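Local coordinates for myosin-17 (Arabidopsis thaliana, PDB 7KFL), which is a plant class XI myosin, probably an actin-based motor, whose globular tail serves as its cargo-binding domain, at residues L260-C265 and M341-K346; Q334-S339 and D355-M360. All coordinates share one frame; numbering follows the deposited sequence.

Contact 1: residues L260-C265 and M341-K346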
loop_
_atom_site.group_PDB
_atom_site.type_symbol
_atom_site.label_atom_id
_atom_site.label_comp_id
_atom_site.label_asym_id
_atom_site.label_seq_id
_atom_site.Cartn_x
_atom_site.Cartn_y
_atom_site.Cartn_z
ATOM N N LEU A 260 -18.837 -11.346 -11.535
ATOM C CA LEU A 260 -18.393 -12.041 -12.777
ATOM C C LEU A 260 -18.493 -13.568 -12.649
ATOM O O LEU A 260 -18.604 -14.223 -13.706
ATOM C CB LEU A 260 -16.957 -11.612 -13.097
ATOM C CG LEU A 260 -16.760 -10.127 -13.402
ATOM C CD1 LEU A 260 -15.339 -9.863 -13.873
ATOM C CD2 LEU A 260 -17.760 -9.635 -14.439
ATOM N N ARG A 261 -18.435 -14.120 -11.432
ATOM C CA ARG A 261 -18.529 -15.587 -11.188
ATOM C C ARG A 261 -19.896 -15.913 -10.579
ATOM O O ARG A 261 -20.166 -15.453 -9.451
ATOM C CB ARG A 261 -17.402 -16.066 -10.272
ATOM C CG ARG A 261 -16.009 -15.700 -10.759
ATOM C CD ARG A 261 -14.973 -16.664 -10.219
ATOM N NE ARG A 261 -13.654 -16.425 -10.781
ATOM C CZ ARG A 261 -12.648 -17.294 -10.763
ATOM N NH1 ARG A 261 -12.793 -18.487 -10.207
ATOM N NH2 ARG A 261 -11.491 -16.963 -11.308
ATOM N N ARG A 262 -20.715 -16.674 -11.309
ATOM C CA ARG A 262 -22.068 -17.118 -10.882
ATOM C C ARG A 262 -21.940 -17.862 -9.548
ATOM O O ARG A 262 -22.668 -17.501 -8.602
ATOM C CB ARG A 262 -22.702 -17.984 -11.976
ATOM C CG ARG A 262 -24.162 -18.346 -11.736
ATOM C CD ARG A 262 -24.330 -19.715 -11.104
ATOM N NE ARG A 262 -25.726 -20.128 -11.024
ATOM C CZ ARG A 262 -26.147 -21.297 -10.550
ATOM N NH1 ARG A 262 -25.279 -22.192 -10.104
ATOM N NH2 ARG A 262 -27.442 -21.569 -10.523
ATOM N N GLU A 263 -21.007 -18.821 -9.475
ATOM C CA GLU A 263 -20.793 -19.732 -8.315
ATOM C C GLU A 263 -20.426 -18.949 -7.045
ATOM O O GLU A 263 -20.691 -19.483 -5.949
ATOM C CB GLU A 263 -19.721 -20.781 -8.625
ATOM C CG GLU A 263 -18.323 -20.221 -8.839
ATOM C CD GLU A 263 -17.982 -19.850 -10.271
ATOM O OE1 GLU A 263 -18.920 -19.602 -11.058
ATOM O OE2 GLU A 263 -16.776 -19.808 -10.597
ATOM N N CYS A 264 -19.822 -17.760 -7.169
ATOM C CA CYS A 264 -19.434 -16.889 -6.023
ATOM C C CYS A 264 -20.637 -16.066 -5.543
ATOM O O CYS A 264 -20.576 -15.539 -4.419
ATOM C CB CYS A 264 -18.299 -15.943 -6.387
ATOM S SG CYS A 264 -16.772 -16.797 -6.855
ATOM N N CYS A 265 -21.682 -15.958 -6.366
ATOM C CA CYS A 265 -22.908 -15.167 -6.081
ATOM C C CYS A 265 -23.966 -16.089 -5.459
ATOM O O CYS A 265 -25.053 -16.232 -6.041
ATOM C CB CYS A 265 -23.408 -14.485 -7.348
ATOM S SG CYS A 265 -24.211 -12.893 -7.025
ATOM N N MET A 341 -28.133 -12.813 -10.524
ATOM C CA MET A 341 -27.195 -13.964 -10.643
ATOM C C MET A 341 -27.226 -14.811 -9.361
ATOM O O MET A 341 -26.711 -15.947 -9.402
ATOM C CB MET A 341 -25.768 -13.471 -10.904
ATOM C CG MET A 341 -24.928 -14.443 -11.706
ATOM S SD MET A 341 -23.438 -13.666 -12.379
ATOM C CE MET A 341 -22.553 -13.288 -10.867
ATOM N N TYR A 342 -27.816 -14.282 -8.281
ATOM C CA TYR A 342 -27.948 -14.942 -6.955
ATOM C C TYR A 342 -28.637 -16.303 -7.106
ATOM O O TYR A 342 -29.634 -16.397 -7.844
ATOM C CB TYR A 342 -28.734 -14.056 -5.984
ATOM C CG TYR A 342 -28.944 -14.660 -4.619
ATOM C CD1 TYR A 342 -27.954 -14.604 -3.651
ATOM C CD2 TYR A 342 -30.133 -15.292 -4.291
ATOM C CE1 TYR A 342 -28.137 -15.158 -2.393
ATOM C CE2 TYR A 342 -30.334 -15.849 -3.039
ATOM C CZ TYR A 342 -29.333 -15.782 -2.085
ATOM O OH TYR A 342 -29.525 -16.327 -0.848
ATOM N N TRP A 343 -28.113 -17.320 -6.416
ATOM C CA TRP A 343 -28.669 -18.699 -6.353
ATOM C C TRP A 343 -28.340 -19.304 -4.982
ATOM O O TRP A 343 -27.556 -18.685 -4.243
ATOM C CB TRP A 343 -28.127 -19.558 -7.504
ATOM C CG TRP A 343 -26.658 -19.824 -7.404
ATOM C CD1 TRP A 343 -25.649 -18.923 -7.578
ATOM C CD2 TRP A 343 -26.025 -21.077 -7.085
ATOM N NE1 TRP A 343 -24.435 -19.528 -7.396
ATOM C CE2 TRP A 343 -24.633 -20.849 -7.093
ATOM C CE3 TRP A 343 -26.494 -22.366 -6.799
ATOM C CZ2 TRP A 343 -23.710 -21.859 -6.826
ATOM C CZ3 TRP A 343 -25.581 -23.363 -6.534
ATOM C CH2 TRP A 343 -24.208 -23.112 -6.548
ATOM N N ASP A 344 -28.914 -20.465 -4.656
ATOM C CA ASP A 344 -28.807 -21.081 -3.307
ATOM C C ASP A 344 -29.228 -22.557 -3.374
ATOM O O ASP A 344 -30.443 -22.824 -3.383
ATOM C CB ASP A 344 -29.642 -20.280 -2.302
ATOM C CG ASP A 344 -29.373 -20.619 -0.848
ATOM O OD1 ASP A 344 -28.588 -21.548 -0.595
ATOM O OD2 ASP A 344 -29.956 -19.945 0.018
ATOM N N ASP A 345 -28.252 -23.470 -3.418
ATOM C CA ASP A 345 -28.462 -24.944 -3.386
ATOM C C ASP A 345 -28.168 -25.478 -1.978
ATOM O O ASP A 345 -27.914 -26.693 -1.853
ATOM C CB ASP A 345 -27.585 -25.656 -4.424
ATOM C CG ASP A 345 -28.123 -25.581 -5.841
ATOM O OD1 ASP A 345 -28.806 -24.585 -6.157
ATOM O OD2 ASP A 345 -27.852 -26.521 -6.616
ATOM N N LYS A 346 -28.205 -24.612 -0.960
ATOM C CA LYS A 346 -27.914 -24.974 0.453
ATOM C C LYS A 346 -29.173 -24.762 1.300
ATOM O O LYS A 346 -29.611 -25.734 1.939
ATOM C CB LYS A 346 -26.733 -24.156 0.985
ATOM C CG LYS A 346 -26.210 -24.600 2.343
ATOM C CD LYS A 346 -24.933 -23.912 2.760
ATOM C CE LYS A 346 -24.538 -24.228 4.188
ATOM N NZ LYS A 346 -23.484 -23.310 4.680
HETATM O O HOH W 1 -29.688 -22.674 -8.477
#
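Arg262 lays its guanidinium flat on the indole of Trp343, a stacked cation-pi pair that joins two loops of the DIL domain, one between helices 236-260 and 267-287, the other following helix 332-341. The two planes are 10° apart, and CZ of Arg262 stands 3.5 Å from the centroid of the five-membered ring of Trp343. NH1 reaches over the middle of the indole. A bend at chi2 (-97°) brings CD of Arg262 over the five-membered ring in a CH-pi contact. The two side chains cross at about a right angle. The same indole donates through NE1 to Arg262 O at 2.9 Å, from above the carbonyl plane; Cys265 N reaches the same oxygen from the opposite face. One residue thus offers the tryptophan both a cation and an acceptor. An alanine in place of Trp343 would probably leave the Arg262 guanidinium without its stacking surface and free to swing, and cost Arg262 O one of its two donors. Beside this, the Met341 chain crosses that of Arg262 obliquely and turns at chi3 (66°), its CE lying 3.8 Å from Cys265 CB. Cys265 O takes the backbone N-H of Trp343 at 3.3 Å, and Tyr342 CA adds a CA-H...O contact to that oxygen, also at 3.3 Å.

Contact 2: residues Q334-S339 and D355-M360; sequences QLYRIS and DVIANM
Leu335 meets Met360 through its CB, which lies 3.9 Å from the methionine CE, and so begins the packing of helix 332-341 against helix 354-369. These are successive helices of a largely helical globular tail, joined by the loop that follows Met341 and packed side by side. The short segments run roughly antiparallel, 144° between their N-to-C directions, with axes 10.2 Å apart at closest approach. The Leu335 side chain also touches Thr323 of helix 319-326 and Leu330.

At Tyr336 the backbones come closest, its CA being 6.4 Å from that of Met360. Met360 SD lies 3.7 Å from Tyr336 CA, so the sulfur rests on the main chain of the opposing helix. The phenol's CD1 touches Met360 CB, and its CE1 is 4.0 Å from Ile357 CG2. Both aliphatic groups approach the ring obliquely, and the tyrosine and isoleucine side chains cross at about a right angle. Leu319 of helix 319-326 packs against Met360 as well.

One turn further on from Leu335, Ser339 OG is 3.7 Å from Met360 CE. This hydroxyl folds back along its own helix and donates to Leu335 O at 2.8 Å, from above the carbonyl plane; Leu335 O also accepts from Ser339 N. Met360, extended beyond CG, thus reaches from the tyrosine ring at its CB, past the Tyr336 main chain at SD, to Leu335 and Ser339 at its methyl.

No hydrogen bond links the two segments. Their cohesion within this contact is apolar and rests largely on one long methionine, while the nearby serine hydroxyl, already donating to Leu335 O, can meet a thioether methyl without forfeiting a hydrogen bond.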
loop_
_atom_site.group_PDB
_atom_site.type_symbol
_atom_site.label_atom_id
_atom_site.label_comp_id
_atom_site.label_asym_id
_atom_site.label_seq_id
_atom_site.Cartn_x
_atom_site.Cartn_y
_atom_site.Cartn_z
ATOM N N GLN A 334 -24.449 -2.738 -10.064
ATOM C CA GLN A 334 -23.775 -3.785 -9.247
ATOM C C GLN A 334 -24.834 -4.658 -8.565
ATOM O O GLN A 334 -24.765 -5.893 -8.723
ATOM C CB GLN A 334 -22.848 -3.153 -8.205
ATOM C CG GLN A 334 -21.565 -2.583 -8.793
ATOM C CD GLN A 334 -20.848 -1.657 -7.840
ATOM O OE1 GLN A 334 -21.376 -1.280 -6.795
ATOM N NE2 GLN A 334 -19.633 -1.274 -8.199
ATOM N N LEU A 335 -25.766 -4.033 -7.834
ATOM C CA LEU A 335 -26.869 -4.718 -7.104
ATOM C C LEU A 335 -27.647 -5.616 -8.069
ATOM O O LEU A 335 -27.912 -6.775 -7.702
ATOM C CB LEU A 335 -27.797 -3.676 -6.474
ATOM C CG LEU A 335 -27.237 -2.937 -5.261
ATOM C CD1 LEU A 335 -28.145 -1.783 -4.869
ATOM C CD2 LEU A 335 -27.044 -3.882 -4.084
ATOM N N TYR A 336 -28.002 -5.096 -9.246
ATOM C CA TYR A 336 -28.806 -5.806 -10.277
ATOM C C TYR A 336 -28.118 -7.127 -10.640
ATOM O O TYR A 336 -28.786 -8.174 -10.583
ATOM C CB TYR A 336 -29.024 -4.924 -11.510
ATOM C CG TYR A 336 -29.735 -5.616 -12.645
ATOM C CD1 TYR A 336 -31.114 -5.750 -12.652
ATOM C CD2 TYR A 336 -29.026 -6.153 -13.710
ATOM C CE1 TYR A 336 -31.772 -6.393 -13.688
ATOM C CE2 TYR A 336 -29.668 -6.800 -14.754
ATOM C CZ TYR A 336 -31.047 -6.920 -14.744
ATOM O OH TYR A 336 -31.686 -7.556 -15.770
ATOM N N ARG A 337 -26.830 -7.074 -10.993
ATOM C CA ARG A 337 -26.008 -8.263 -11.347
ATOM C C ARG A 337 -26.065 -9.275 -10.196
ATOM O O ARG A 337 -26.416 -10.443 -10.451
ATOM C CB ARG A 337 -24.565 -7.846 -11.659
ATOM C CG ARG A 337 -23.592 -9.003 -11.849
ATOM C CD ARG A 337 -24.017 -9.963 -12.942
ATOM N NE ARG A 337 -24.062 -9.312 -14.245
ATOM C CZ ARG A 337 -23.053 -9.245 -15.112
ATOM N NH1 ARG A 337 -21.877 -9.786 -14.833
ATOM N NH2 ARG A 337 -23.222 -8.622 -16.265
ATOM N N ILE A 338 -25.750 -8.831 -8.975
ATOM C CA ILE A 338 -25.735 -9.675 -7.743
ATOM C C ILE A 338 -27.135 -10.269 -7.539
ATOM O O ILE A 338 -27.224 -11.484 -7.292
ATOM C CB ILE A 338 -25.248 -8.868 -6.519
ATOM C CG1 ILE A 338 -23.771 -8.488 -6.650
ATOM C CG2 ILE A 338 -25.511 -9.622 -5.222
ATOM C CD1 ILE A 338 -23.307 -7.444 -5.656
ATOM N N SER A 339 -28.180 -9.444 -7.657
ATOM C CA SER A 339 -29.605 -9.813 -7.432
ATOM C C SER A 339 -30.081 -10.845 -8.464
ATOM O O SER A 339 -30.807 -11.774 -8.071
ATOM C CB SER A 339 -30.486 -8.587 -7.446
ATOM O OG SER A 339 -30.187 -7.737 -6.347
ATOM N N ASP A 355 -40.570 -7.092 -8.385
ATOM C CA ASP A 355 -40.932 -5.650 -8.306
ATOM C C ASP A 355 -39.674 -4.822 -8.021
ATOM O O ASP A 355 -39.558 -3.723 -8.595
ATOM C CB ASP A 355 -42.012 -5.400 -7.247
ATOM C CG ASP A 355 -43.415 -5.766 -7.704
ATOM O OD1 ASP A 355 -43.951 -5.052 -8.577
ATOM O OD2 ASP A 355 -43.958 -6.765 -7.189
ATOM N N VAL A 356 -38.775 -5.327 -7.167
ATOM C CA VAL A 356 -37.480 -4.670 -6.815
ATOM C C VAL A 356 -36.548 -4.725 -8.034
ATOM O O VAL A 356 -35.916 -3.692 -8.326
ATOM C CB VAL A 356 -36.831 -5.304 -5.566
ATOM C CG1 VAL A 356 -35.416 -4.796 -5.331
ATOM C CG2 VAL A 356 -37.677 -5.088 -4.320
ATOM N N ILE A 357 -36.468 -5.876 -8.715
ATOM C CA ILE A 357 -35.630 -6.081 -9.938
ATOM C C ILE A 357 -36.168 -5.201 -11.075
ATOM O O ILE A 357 -35.348 -4.735 -11.892
ATOM C CB ILE A 357 -35.566 -7.573 -10.335
ATOM C CG1 ILE A 357 -34.773 -8.385 -9.308
ATOM C CG2 ILE A 357 -35.002 -7.747 -11.740
ATOM C CD1 ILE A 357 -34.826 -9.884 -9.513
ATOM N N ALA A 358 -37.487 -4.985 -11.129
ATOM C CA ALA A 358 -38.161 -4.103 -12.113
ATOM C C ALA A 358 -37.705 -2.654 -11.907
ATOM O O ALA A 358 -37.387 -1.993 -12.913
ATOM C CB ALA A 358 -39.660 -4.233 -11.991
ATOM N N ASN A 359 -37.665 -2.194 -10.651
ATOM C CA ASN A 359 -37.299 -0.803 -10.259
ATOM C C ASN A 359 -35.799 -0.565 -10.473
ATOM O O ASN A 359 -35.414 0.610 -10.635
ATOM C CB ASN A 359 -37.677 -0.501 -8.806
ATOM C CG ASN A 359 -39.170 -0.512 -8.555
ATOM O OD1 ASN A 359 -39.967 -0.448 -9.489
ATOM N ND2 ASN A 359 -39.559 -0.591 -7.293
ATOM N N MET A 360 -34.983 -1.624 -10.448
ATOM C CA MET A 360 -33.521 -1.560 -10.721
ATOM C C MET A 360 -33.288 -1.344 -12.223
ATOM O O MET A 360 -32.415 -0.523 -12.569
ATOM C CB MET A 360 -32.807 -2.846 -10.286
ATOM C CG MET A 360 -32.550 -2.927 -8.795
ATOM S SD MET A 360 -31.635 -4.423 -8.345
ATOM C CE MET A 360 -31.665 -4.304 -6.557
#

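In the fold
The two contacts share helix 332-341: contact 2 packs its body against helix 354-369, and contact 1 fastens the loop that begins at its C-terminal end to the loop after helix 236-260. Their centres are about 15 Å apart, and their segments alternate along the chain. They touch directly where Cys265 SG lies 3.3 Å from Ile338 O and Leu260 CD2 lies 4.1 Å from Arg337 NH1. Arg337 NH1 is also hydrogen-bonded to Leu259 O, adding a tie to helix 236-260. Contact 2 is buried and apolar, contact 1 partly buried and more polar. The centre of contact 1 lies about 31 Å, and that of contact 2 about 34 Å, from the centre of the chain.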